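Local coordinates for protein endo-beta-1,2-glucanase (PDB 6IMV) that catalyses the endo-hydrolysis of beta-1,2-glucosidic bonds in beta-1,2-glucans, as a fungal glycoside hydrolase captured here in complex with sophorose, at residues Cys15-Gln20 with Ser31-Asp36; His45-Asn48 with Asn52-Asn55; Glu83-Met88 with Thr439-Leu444; Met88-Ala93 with Gly114-Ile119. All blocks are in the same frame, centred on the assembly; numbering follows the deposited sequence.

Along the chain, contact 1 closes first, then contact 2, and contact 4 falls within the long span that contact 3 bridges. Contacts 3 and 4 share helix 80-94 and Met88, their centres about 11 Å apart: one side of this helix meets helix 433-443, another meets helix 112-133. Contact 2 lies about 14 Å from contact 4, centre to centre, and reaches it through His45, which probably hydrogen-bonds Tyr90. Contact 1, about 19 Å from contact 3 between centres, touches it through Ile34 and Ile443. Contacts thus lead from the N-terminal region, by way of helix 30-41, to the helices beside the glucose-binding pocket, and on to a surface turn.

Contact 1 (Cys15-Gln20 with Ser31-Asp36)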
loop_
_atom_site.group_PDB
_atom_site.type_symbol
_atom_site.label_atom_id
_atom_site.label_comp_id
_atom_site.label_asym_id
_atom_site.label_seq_id
_atom_site.Cartn_x
_atom_site.Cartn_y
_atom_site.Cartn_z
ATOM N N CYS A 15 12.088 -22.305 -3.484
ATOM C CA CYS A 15 12.207 -20.876 -3.663
ATOM C C CYS A 15 11.639 -20.445 -5.023
ATOM O O CYS A 15 10.959 -19.423 -5.115
ATOM C CB CYS A 15 13.654 -20.421 -3.556
ATOM S SG CYS A 15 13.762 -18.617 -3.517
ATOM N N ARG A 16 11.929 -21.228 -6.061
ATOM C CA ARG A 16 11.579 -20.897 -7.431
ATOM C C ARG A 16 10.277 -21.613 -7.819
ATOM O O ARG A 16 10.178 -22.182 -8.882
ATOM C CB ARG A 16 12.760 -21.253 -8.347
ATOM C CG ARG A 16 12.802 -20.477 -9.654
ATOM C CD ARG A 16 13.084 -18.999 -9.445
ATOM N NE ARG A 16 13.273 -18.273 -10.706
ATOM C CZ ARG A 16 12.405 -17.428 -11.249
ATOM N NH1 ARG A 16 11.182 -17.291 -10.752
ATOM N NH2 ARG A 16 12.779 -16.709 -12.292
ATOM N N PHE A 17 9.251 -21.517 -6.961
ATOM C CA PHE A 17 8.005 -22.267 -7.122
ATOM C C PHE A 17 7.157 -21.730 -8.283
ATOM O O PHE A 17 6.321 -22.470 -8.816
ATOM C CB PHE A 17 7.181 -22.263 -5.828
ATOM C CG PHE A 17 6.636 -20.911 -5.437
ATOM C CD1 PHE A 17 5.445 -20.446 -5.979
ATOM C CD2 PHE A 17 7.319 -20.101 -4.547
ATOM C CE1 PHE A 17 4.958 -19.197 -5.635
ATOM C CE2 PHE A 17 6.813 -18.859 -4.193
ATOM C CZ PHE A 17 5.643 -18.410 -4.740
ATOM N N ALA A 18 7.354 -20.467 -8.679
ATOM C CA ALA A 18 6.470 -19.843 -9.664
ATOM C C ALA A 18 6.426 -20.663 -10.958
ATOM O O ALA A 18 5.344 -20.846 -11.517
ATOM C CB ALA A 18 6.872 -18.420 -9.935
ATOM N N HIS A 19 7.578 -21.173 -11.422
ATOM C CA HIS A 19 7.597 -21.924 -12.688
ATOM C C HIS A 19 7.397 -23.433 -12.470
ATOM O O HIS A 19 7.392 -24.185 -13.452
ATOM C CB HIS A 19 8.826 -21.591 -13.551
ATOM C CG HIS A 19 10.165 -21.936 -12.984
ATOM N ND1 HIS A 19 11.296 -21.221 -13.341
ATOM C CD2 HIS A 19 10.574 -22.900 -12.130
ATOM C CE1 HIS A 19 12.351 -21.739 -12.742
ATOM N NE2 HIS A 19 11.936 -22.776 -11.984
ATOM N N GLN A 20 7.184 -23.863 -11.217
ATOM C CA GLN A 20 6.767 -25.237 -10.896
ATOM C C GLN A 20 5.270 -25.445 -11.183
ATOM O O GLN A 20 4.831 -26.596 -11.267
ATOM C CB GLN A 20 7.040 -25.582 -9.430
ATOM C CG GLN A 20 8.511 -25.753 -9.086
ATOM C CD GLN A 20 8.713 -26.098 -7.629
ATOM O OE1 GLN A 20 7.975 -25.657 -6.755
ATOM N NE2 GLN A 20 9.729 -26.891 -7.343
ATOM N N SER A 31 -5.627 -21.062 -4.167
ATOM C CA SER A 31 -5.258 -21.165 -2.756
ATOM C C SER A 31 -3.920 -21.885 -2.586
ATOM O O SER A 31 -3.103 -21.478 -1.759
ATOM C CB SER A 31 -6.335 -21.830 -1.960
ATOM O OG SER A 31 -7.402 -20.924 -1.791
ATOM N N LYS A 32 -3.712 -22.955 -3.352
ATOM C CA LYS A 32 -2.497 -23.719 -3.226
ATOM C C LYS A 32 -1.303 -22.839 -3.610
ATOM O O LYS A 32 -0.275 -22.830 -2.926
ATOM C CB LYS A 32 -2.518 -24.990 -4.084
ATOM C CG LYS A 32 -1.237 -25.798 -3.954
ATOM C CD LYS A 32 -1.195 -27.102 -4.710
ATOM C CE LYS A 32 0.219 -27.638 -4.735
ATOM N NZ LYS A 32 0.304 -28.907 -5.489
ATOM N N PHE A 33 -1.440 -22.121 -4.727
ATOM C CA PHE A 33 -0.383 -21.232 -5.207
ATOM C C PHE A 33 -0.138 -20.123 -4.175
ATOM O O PHE A 33 0.989 -19.837 -3.831
ATOM C CB PHE A 33 -0.744 -20.653 -6.577
ATOM C CG PHE A 33 0.361 -19.835 -7.202
ATOM C CD1 PHE A 33 1.424 -20.449 -7.849
ATOM C CD2 PHE A 33 0.344 -18.454 -7.131
ATOM C CE1 PHE A 33 2.440 -19.696 -8.417
ATOM C CE2 PHE A 33 1.366 -17.699 -7.689
ATOM C CZ PHE A 33 2.417 -18.320 -8.327
ATOM N N ILE A 34 -1.223 -19.537 -3.663
ATOM C CA ILE A 34 -1.123 -18.421 -2.711
ATOM C C ILE A 34 -0.400 -18.877 -1.435
ATOM O O ILE A 34 0.340 -18.106 -0.826
ATOM C CB ILE A 34 -2.520 -17.836 -2.438
ATOM C CG1 ILE A 34 -2.962 -16.947 -3.600
ATOM C CG2 ILE A 34 -2.567 -17.104 -1.109
ATOM C CD1 ILE A 34 -4.430 -16.612 -3.607
ATOM N N ASN A 35 -0.618 -20.138 -1.044
ATOM C CA ASN A 35 0.032 -20.726 0.124
ATOM C C ASN A 35 1.557 -20.712 -0.054
ATOM O O ASN A 35 2.306 -20.482 0.908
ATOM C CB ASN A 35 -0.511 -22.139 0.352
ATOM C CG ASN A 35 -0.034 -22.775 1.630
ATOM O OD1 ASN A 35 -0.287 -22.248 2.708
ATOM N ND2 ASN A 35 0.623 -23.912 1.506
ATOM N N ASP A 36 2.021 -20.970 -1.282
ATOM C CA ASP A 36 3.451 -20.926 -1.593
ATOM C C ASP A 36 3.947 -19.474 -1.564
ATOM O O ASP A 36 5.015 -19.197 -1.010
ATOM C CB ASP A 36 3.748 -21.611 -2.926
ATOM C CG ASP A 36 3.644 -23.126 -2.831
ATOM O OD1 ASP A 36 3.540 -23.630 -1.701
ATOM O OD2 ASP A 36 3.663 -23.786 -3.879
#
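Phe17 and Ala18, the two residues that meet segment 31-36, sit in a turn fastened by the side-chain oxygen OE1 of Gln411, which accepts from both Ala18 N and the guanidinium nitrogen Arg16 NH1. The turn is closed from within as well, since Gln20 N donates to Phe17 O at 2.9 Å. Held this way, the Phe17 ring projects at the helix and does most of the touching. Its CG lies between the backbone N and the carbonyl carbon (chi1 67°), which swings the ring over Asp36. There Asp36 CB sits 3.8 Å from the centroid of the Phe17 ring, a CH-pi contact only 14° off the ring normal. The far rim of the ring reaches the helix backbone, with Phe17 CE2 3.7 Å from Asp36 O. Phe17 also runs into Phe33 in an offset edge-to-face pair, planes 66° apart: the edge of Phe17 is turned toward the face of Phe33, and Phe17 CE1 comes within 3.8 Å of Phe33 CE1. Ala18 adds its backbone, placing CA 4.2 Å from Phe33 CE1, at the edge of that ring. An alanine in place of Phe17 would be likely to open a gap between the turn and the helix, taking away the ring that packs on Asp36 CB and Phe33. Beyond the contact, the Cys15-Cys504 disulfide ties the N-terminal stretch to the C-terminal end of the chain. Tyr21 hydrogen-bonds Asp36 OD2 and meets Phe33 edge-to-face, while helix 394-405 packs on Phe33 through Met398 and Arg402.

Contact 2 (His45-Asn48 with Asn52-Asn55); sequences HQNN and NSGN
One sound hydrogen bond joins Asn47 to Ser53. The backbone N of Ser53 donates to Asn47 OD1 at 2.9 Å, and the N-H points almost straight at the oxygen, with an angle of 175°. Seen from the acceptor the fit is less ideal, because the donor stands 34° out of the plane of the Asn47 carbonyl. The side chain gets there by extending its CG anti to the backbone N (chi1 -176°), which carries the amide across to segment 52-55. A second hydrogen bond stays within segment 52-55: Asn52 OD1 takes the backbone N of Gly54 at 2.8 Å. The two side-chain oxygens therefore serve successive residues, Asn47 OD1 the amide N of Ser53 and Asn52 OD1 that of Gly54.

Non-bonded contacts gather round the same group. Asn47 OD1 rests 3.5 Å from Asn52 CA, and the flank of Asn47 lies against the Ser53 side chain, where Asn47 CB is 3.5 Å from Ser53 OG.

Partners further out fix the second segment to the body of the enzyme, as Ser146 O accepts from both Asn52 ND2 and Asn55 ND2. The Asn52 to Gly54 bond defines an Asx turn. It lies at the surface, in the connection between the antiparallel strands 51-52 and 57-64, with the Asn47 side chain bonded to the Ser53 amide inside it.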
loop_
_atom_site.group_PDB
_atom_site.type_symbol
_atom_site.label_atom_id
_atom_site.label_comp_id
_atom_site.label_asym_id
_atom_site.label_seq_id
_atom_site.Cartn_x
_atom_site.Cartn_y
_atom_site.Cartn_z
ATOM N N HIS A 45 10.121 -10.721 6.086
ATOM C CA HIS A 45 9.916 -10.259 7.458
ATOM C C HIS A 45 11.058 -10.757 8.348
ATOM O O HIS A 45 10.906 -11.761 9.047
ATOM C CB HIS A 45 8.551 -10.713 7.991
ATOM C CG HIS A 45 8.192 -10.062 9.282
ATOM N ND1 HIS A 45 8.552 -10.597 10.500
ATOM C CD2 HIS A 45 7.540 -8.911 9.549
ATOM C CE1 HIS A 45 8.117 -9.813 11.465
ATOM N NE2 HIS A 45 7.486 -8.775 10.908
ATOM N N GLN A 46 12.183 -10.043 8.302
ATOM C CA GLN A 46 13.372 -10.337 9.099
ATOM C C GLN A 46 14.078 -9.017 9.434
ATOM O O GLN A 46 14.017 -8.051 8.665
ATOM C CB GLN A 46 14.370 -11.214 8.336
ATOM C CG GLN A 46 13.843 -12.582 7.946
ATOM C CD GLN A 46 14.934 -13.454 7.366
ATOM O OE1 GLN A 46 15.904 -13.768 8.052
ATOM N NE2 GLN A 46 14.773 -13.873 6.114
ATOM N N ASN A 47 14.765 -9.005 10.579
ATOM C CA ASN A 47 15.620 -7.910 10.991
ATOM C C ASN A 47 16.655 -7.634 9.894
ATOM O O ASN A 47 17.183 -8.566 9.287
ATOM C CB ASN A 47 16.319 -8.209 12.320
ATOM C CG ASN A 47 17.128 -7.030 12.804
ATOM O OD1 ASN A 47 16.594 -5.938 12.945
ATOM N ND2 ASN A 47 18.421 -7.223 13.017
ATOM N N ASN A 48 16.907 -6.344 9.641
ATOM C CA ASN A 48 17.899 -5.841 8.679
ATOM C C ASN A 48 17.459 -6.084 7.230
ATOM O O ASN A 48 18.172 -5.696 6.310
ATOM C CB ASN A 48 19.300 -6.421 8.908
ATOM C CG ASN A 48 20.080 -5.676 9.969
ATOM O OD1 ASN A 48 19.874 -5.887 11.160
ATOM N ND2 ASN A 48 20.990 -4.815 9.555
ATOM N N ASN A 52 13.638 -3.094 11.655
ATOM C CA ASN A 52 14.600 -3.051 12.742
ATOM C C ASN A 52 13.926 -3.677 13.968
ATOM O O ASN A 52 13.018 -3.096 14.509
ATOM C CB ASN A 52 15.046 -1.603 12.972
ATOM C CG ASN A 52 16.084 -1.435 14.062
ATOM O OD1 ASN A 52 16.206 -2.285 14.946
ATOM N ND2 ASN A 52 16.812 -0.328 14.016
ATOM N N SER A 53 14.367 -4.872 14.380
ATOM C CA SER A 53 13.749 -5.580 15.514
ATOM C C SER A 53 14.029 -4.865 16.843
ATOM O O SER A 53 13.310 -5.066 17.827
ATOM C CB SER A 53 14.196 -7.008 15.561
ATOM O OG SER A 53 15.605 -7.072 15.511
ATOM N N GLY A 54 15.063 -4.021 16.876
ATOM C CA GLY A 54 15.403 -3.257 18.064
ATOM C C GLY A 54 14.359 -2.206 18.411
ATOM O O GLY A 54 14.082 -1.975 19.586
ATOM N N ASN A 55 13.807 -1.524 17.398
ATOM C CA ASN A 55 12.844 -0.435 17.644
ATOM C C ASN A 55 11.471 -0.739 17.014
ATOM O O ASN A 55 10.545 0.048 17.158
ATOM C CB ASN A 55 13.410 0.913 17.186
ATOM C CG ASN A 55 13.677 0.977 15.696
ATOM O OD1 ASN A 55 13.195 0.135 14.937
ATOM N ND2 ASN A 55 14.426 1.987 15.277
#

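Contact 3 (Glu83-Met88 with Thr439-Leu444); sequences ESLQVM and TVNAIL
Asn441 meets Leu85 and Met88 with its amide laid against the side of helix 80-94, nitrogen and oxygen each turned to a different residue. The nitrogen goes to the backbone: Asn441 ND2 donates to Leu85 O at 2.9 Å. This bond uses a lone pair in the carbonyl plane, and the acceptor lies only 7° out of the Asn441 amide plane, which should hold the amide against turning. Leu85 crosses the Asn441 side chain obliquely, bringing CD2 within 3.7 Å of ND2. On the oxygen's side, Met88 points its CB at the amide, so that Asn441 OD1 is 3.3 Å from Met88 CB. All three residues are buried, and a polar amide between two helices here finds its mate in a main-chain carbonyl.

Trp307 touches Leu85, while Ala172 of helix 163-182 packs on Met88. Both helices sit beside the glucose pocket: Lys82 belongs to helix 80-94, and Asp434 to helix 433-443, which also packs on helices 30-41 and 387-392.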
loop_
_atom_site.group_PDB
_atom_site.type_symbol
_atom_site.label_atom_id
_atom_site.label_comp_id
_atom_site.label_asym_id
_atom_site.label_seq_id
_atom_site.Cartn_x
_atom_site.Cartn_y
_atom_site.Cartn_z
ATOM N N GLU A 83 4.792 1.599 7.103
ATOM C CA GLU A 83 4.236 1.271 8.415
ATOM C C GLU A 83 2.814 0.708 8.277
ATOM O O GLU A 83 2.474 -0.243 8.944
ATOM C CB GLU A 83 4.228 2.503 9.315
ATOM C CG GLU A 83 5.611 2.966 9.721
ATOM C CD GLU A 83 6.332 2.053 10.692
ATOM O OE1 GLU A 83 5.863 1.929 11.845
ATOM O OE2 GLU A 83 7.366 1.470 10.293
ATOM N N SER A 84 2.008 1.303 7.395
ATOM C CA SER A 84 0.615 0.902 7.190
ATOM C C SER A 84 0.542 -0.546 6.685
ATOM O O SER A 84 -0.332 -1.294 7.123
ATOM C CB SER A 84 -0.126 1.881 6.288
ATOM O OG SER A 84 0.116 1.603 4.924
ATOM N N LEU A 85 1.494 -0.956 5.830
ATOM C CA LEU A 85 1.512 -2.311 5.270
ATOM C C LEU A 85 1.885 -3.333 6.354
ATOM O O LEU A 85 1.292 -4.412 6.419
ATOM C CB LEU A 85 2.461 -2.373 4.073
ATOM C CG LEU A 85 2.014 -1.573 2.846
ATOM C CD1 LEU A 85 3.104 -1.540 1.782
ATOM C CD2 LEU A 85 0.723 -2.131 2.259
ATOM N N GLN A 86 2.849 -2.972 7.202
ATOM C CA GLN A 86 3.314 -3.806 8.293
ATOM C C GLN A 86 2.198 -3.956 9.339
ATOM O O GLN A 86 1.904 -5.060 9.797
ATOM C CB GLN A 86 4.576 -3.178 8.886
ATOM C CG GLN A 86 5.189 -3.949 10.043
ATOM C CD GLN A 86 6.366 -3.214 10.636
ATOM O OE1 GLN A 86 6.528 -2.012 10.449
ATOM N NE2 GLN A 86 7.196 -3.936 11.369
ATOM N N VAL A 87 1.555 -2.839 9.683
ATOM C CA VAL A 87 0.516 -2.827 10.709
ATOM C C VAL A 87 -0.696 -3.641 10.233
ATOM O O VAL A 87 -1.254 -4.422 11.014
ATOM C CB VAL A 87 0.158 -1.387 11.130
ATOM C CG1 VAL A 87 -1.144 -1.318 11.920
ATOM C CG2 VAL A 87 1.295 -0.762 11.927
ATOM N N MET A 88 -1.083 -3.479 8.964
ATOM C CA MET A 88 -2.212 -4.229 8.400
ATOM C C MET A 88 -1.935 -5.737 8.497
ATOM O O MET A 88 -2.820 -6.512 8.869
ATOM C CB MET A 88 -2.473 -3.836 6.938
ATOM C CG MET A 88 -3.246 -2.549 6.796
ATOM S SD MET A 88 -3.723 -2.191 5.081
ATOM C CE MET A 88 -2.210 -1.475 4.465
ATOM N N THR A 439 0.653 -6.699 -2.015
ATOM C CA THR A 439 0.058 -7.895 -2.569
ATOM C C THR A 439 -0.371 -8.835 -1.437
ATOM O O THR A 439 -1.478 -9.354 -1.446
ATOM C CB THR A 439 1.011 -8.599 -3.537
ATOM O OG1 THR A 439 1.424 -7.621 -4.493
ATOM C CG2 THR A 439 0.362 -9.785 -4.221
ATOM N N VAL A 440 0.509 -9.022 -0.455
ATOM C CA VAL A 440 0.197 -9.854 0.703
ATOM C C VAL A 440 -1.098 -9.345 1.351
ATOM O O VAL A 440 -2.015 -10.138 1.605
ATOM C CB VAL A 440 1.365 -9.910 1.702
ATOM C CG1 VAL A 440 0.948 -10.567 3.018
ATOM C CG2 VAL A 440 2.570 -10.613 1.097
ATOM N N ASN A 441 -1.186 -8.030 1.576
ATOM C CA ASN A 441 -2.346 -7.436 2.253
ATOM C C ASN A 441 -3.614 -7.623 1.406
ATOM O O ASN A 441 -4.695 -7.819 1.955
ATOM C CB ASN A 441 -2.083 -5.983 2.655
ATOM C CG ASN A 441 -1.411 -5.892 4.006
ATOM O OD1 ASN A 441 -1.918 -6.451 4.981
ATOM N ND2 ASN A 441 -0.275 -5.212 4.079
ATOM N N ALA A 442 -3.480 -7.610 0.075
ATOM C CA ALA A 442 -4.613 -7.893 -0.815
ATOM C C ALA A 442 -5.045 -9.371 -0.704
ATOM O O ALA A 442 -6.230 -9.671 -0.676
ATOM C CB ALA A 442 -4.270 -7.501 -2.227
ATOM N N ILE A 443 -4.076 -10.289 -0.643
ATOM C CA ILE A 443 -4.349 -11.726 -0.470
ATOM C C ILE A 443 -5.137 -11.956 0.832
ATOM O O ILE A 443 -6.011 -12.800 0.862
ATOM C CB ILE A 443 -3.040 -12.542 -0.509
ATOM C CG1 ILE A 443 -2.493 -12.654 -1.934
ATOM C CG2 ILE A 443 -3.208 -13.906 0.152
ATOM C CD1 ILE A 443 -1.051 -13.118 -2.018
ATOM N N LEU A 444 -4.844 -11.179 1.884
ATOM C CA LEU A 444 -5.505 -11.307 3.209
ATOM C C LEU A 444 -6.859 -10.578 3.244
ATOM O O LEU A 444 -7.537 -10.598 4.267
ATOM C CB LEU A 444 -4.569 -10.744 4.285
ATOM C CG LEU A 444 -3.271 -11.522 4.481
ATOM C CD1 LEU A 444 -2.360 -10.801 5.455
ATOM C CD2 LEU A 444 -3.560 -12.938 4.969
#

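Contact 4 (Met88-Ala93 with Gly114-Ile119)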
loop_
_atom_site.group_PDB
_atom_site.type_symbol
_atom_site.label_atom_id
_atom_site.label_comp_id
_atom_site.label_asym_id
_atom_site.label_seq_id
_atom_site.Cartn_x
_atom_site.Cartn_y
_atom_site.Cartn_z
ATOM N N MET A 88 -1.083 -3.479 8.964
ATOM C CA MET A 88 -2.212 -4.229 8.400
ATOM C C MET A 88 -1.935 -5.737 8.497
ATOM O O MET A 88 -2.820 -6.512 8.869
ATOM C CB MET A 88 -2.473 -3.836 6.938
ATOM C CG MET A 88 -3.246 -2.549 6.796
ATOM S SD MET A 88 -3.723 -2.191 5.081
ATOM C CE MET A 88 -2.210 -1.475 4.465
ATOM N N LEU A 89 -0.708 -6.151 8.160
ATOM C CA LEU A 89 -0.300 -7.559 8.258
ATOM C C LEU A 89 -0.461 -8.023 9.713
ATOM O O LEU A 89 -0.998 -9.104 9.965
ATOM C CB LEU A 89 1.145 -7.689 7.776
ATOM C CG LEU A 89 1.771 -9.080 7.697
ATOM C CD1 LEU A 89 2.340 -9.517 9.030
ATOM C CD2 LEU A 89 0.825 -10.131 7.155
ATOM N N TYR A 90 0.014 -7.196 10.655
ATOM C CA TYR A 90 -0.026 -7.524 12.078
ATOM C C TYR A 90 -1.467 -7.588 12.602
ATOM O O TYR A 90 -1.733 -8.342 13.538
ATOM C CB TYR A 90 0.813 -6.543 12.900
ATOM C CG TYR A 90 2.301 -6.604 12.669
ATOM C CD1 TYR A 90 2.925 -7.716 12.129
ATOM C CD2 TYR A 90 3.093 -5.523 13.008
ATOM C CE1 TYR A 90 4.295 -7.737 11.918
ATOM C CE2 TYR A 90 4.463 -5.531 12.811
ATOM C CZ TYR A 90 5.071 -6.646 12.272
ATOM O OH TYR A 90 6.415 -6.635 12.074
ATOM N N ALA A 91 -2.381 -6.805 12.016
ATOM C CA ALA A 91 -3.788 -6.842 12.399
ATOM C C ALA A 91 -4.354 -8.239 12.114
ATOM O O ALA A 91 -5.010 -8.828 12.977
ATOM C CB ALA A 91 -4.562 -5.752 11.701
ATOM N N HIS A 92 -4.041 -8.791 10.933
ATOM C CA HIS A 92 -4.490 -10.138 10.574
ATOM C C HIS A 92 -3.810 -11.185 11.467
ATOM O O HIS A 92 -4.461 -12.130 11.926
ATOM C CB HIS A 92 -4.253 -10.411 9.084
ATOM C CG HIS A 92 -5.143 -9.615 8.188
ATOM N ND1 HIS A 92 -6.508 -9.837 8.116
ATOM C CD2 HIS A 92 -4.879 -8.600 7.336
ATOM C CE1 HIS A 92 -7.040 -8.997 7.250
ATOM N NE2 HIS A 92 -6.062 -8.224 6.760
ATOM N N ALA A 93 -2.499 -11.019 11.689
ATOM C CA ALA A 93 -1.701 -11.963 12.460
ATOM C C ALA A 93 -2.243 -12.071 13.893
ATOM O O ALA A 93 -2.447 -13.185 14.398
ATOM C CB ALA A 93 -0.250 -11.562 12.457
ATOM N N GLY A 114 1.620 -13.549 18.956
ATOM C CA GLY A 114 2.644 -13.086 19.895
ATOM C C GLY A 114 3.727 -12.274 19.201
ATOM O O GLY A 114 4.191 -11.267 19.736
ATOM N N ILE A 115 4.131 -12.713 18.003
ATOM C CA ILE A 115 5.134 -11.996 17.212
ATOM C C ILE A 115 4.593 -10.601 16.846
ATOM O O ILE A 115 5.272 -9.595 17.079
ATOM C CB ILE A 115 5.576 -12.802 15.974
ATOM C CG1 ILE A 115 6.333 -14.075 16.368
ATOM C CG2 ILE A 115 6.407 -11.933 15.035
ATOM C CD1 ILE A 115 6.456 -15.105 15.247
ATOM N N ALA A 116 3.372 -10.546 16.305
ATOM C CA ALA A 116 2.752 -9.266 15.947
ATOM C C ALA A 116 2.649 -8.349 17.180
ATOM O O ALA A 116 3.003 -7.162 17.112
ATOM C CB ALA A 116 1.400 -9.500 15.322
ATOM N N ALA A 117 2.178 -8.902 18.309
ATOM C CA ALA A 117 1.963 -8.124 19.537
ATOM C C ALA A 117 3.295 -7.546 20.030
ATOM O O ALA A 117 3.392 -6.376 20.379
ATOM C CB ALA A 117 1.303 -8.978 20.598
ATOM N N SER A 118 4.327 -8.382 20.037
ATOM C CA SER A 118 5.643 -7.988 20.528
ATOM C C SER A 118 6.223 -6.826 19.700
ATOM O O SER A 118 6.722 -5.836 20.271
ATOM C CB SER A 118 6.561 -9.157 20.534
ATOM O OG SER A 118 7.872 -8.739 20.810
ATOM N N ILE A 119 6.170 -6.940 18.370
ATOM C CA ILE A 119 6.749 -5.924 17.499
ATOM C C ILE A 119 5.944 -4.619 17.636
ATOM O O ILE A 119 6.517 -3.533 17.679
ATOM C CB ILE A 119 6.852 -6.413 16.038
ATOM C CG1 ILE A 119 7.820 -7.594 15.905
ATOM C CG2 ILE A 119 7.257 -5.266 15.125
ATOM C CD1 ILE A 119 7.678 -8.383 14.618
#
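Tyr90 and Ala116 mark where segments 88-93 and 114-119 of helices 80-94 and 112-133 come together: the segment axes pass 8.7 Å apart, inclined at 135° between their N-to-C directions, and the CA atoms of Tyr90 and Ala116 stand only 5.1 Å apart. The small Ala116 and Ala93 at the crossing are consistent with so close an approach. Ala116 CB lies 3.9 Å from Ala93 CB and is wedged against Tyr90 as well, where Tyr90 O is 3.8 Å away. With CG anti to its carbonyl carbon (chi1 -67°), the tyrosine swings its ring along the neighbouring helix, one face over Ala116 CA and the far end beside Ile119. The Tyr90 and Ile119 side chains cross at about a right angle. Two branches of the isoleucine close on the phenol: Ile119 CG2 is 3.6 Å from Tyr90 CE2, and Ile119 CD1 is 3.3 Å from Tyr90 OH. The hydroxyl's polar partners are His45 NE2 and Gln86 NE2, both hydrogen-bonded to it. Replacing Tyr90 by a phenylalanine removes the hydroxyl and would probably leave His45 NE2 and Gln86 NE2 without their shared partner and Ile119 less closely covered. Around the pair, helix 98-104 sends Leu104 against Ala93, helix 163-182 covers Ala91 with Phe176, and helix 186-210 packs on Ala117, so neighbouring helices pack on both partners.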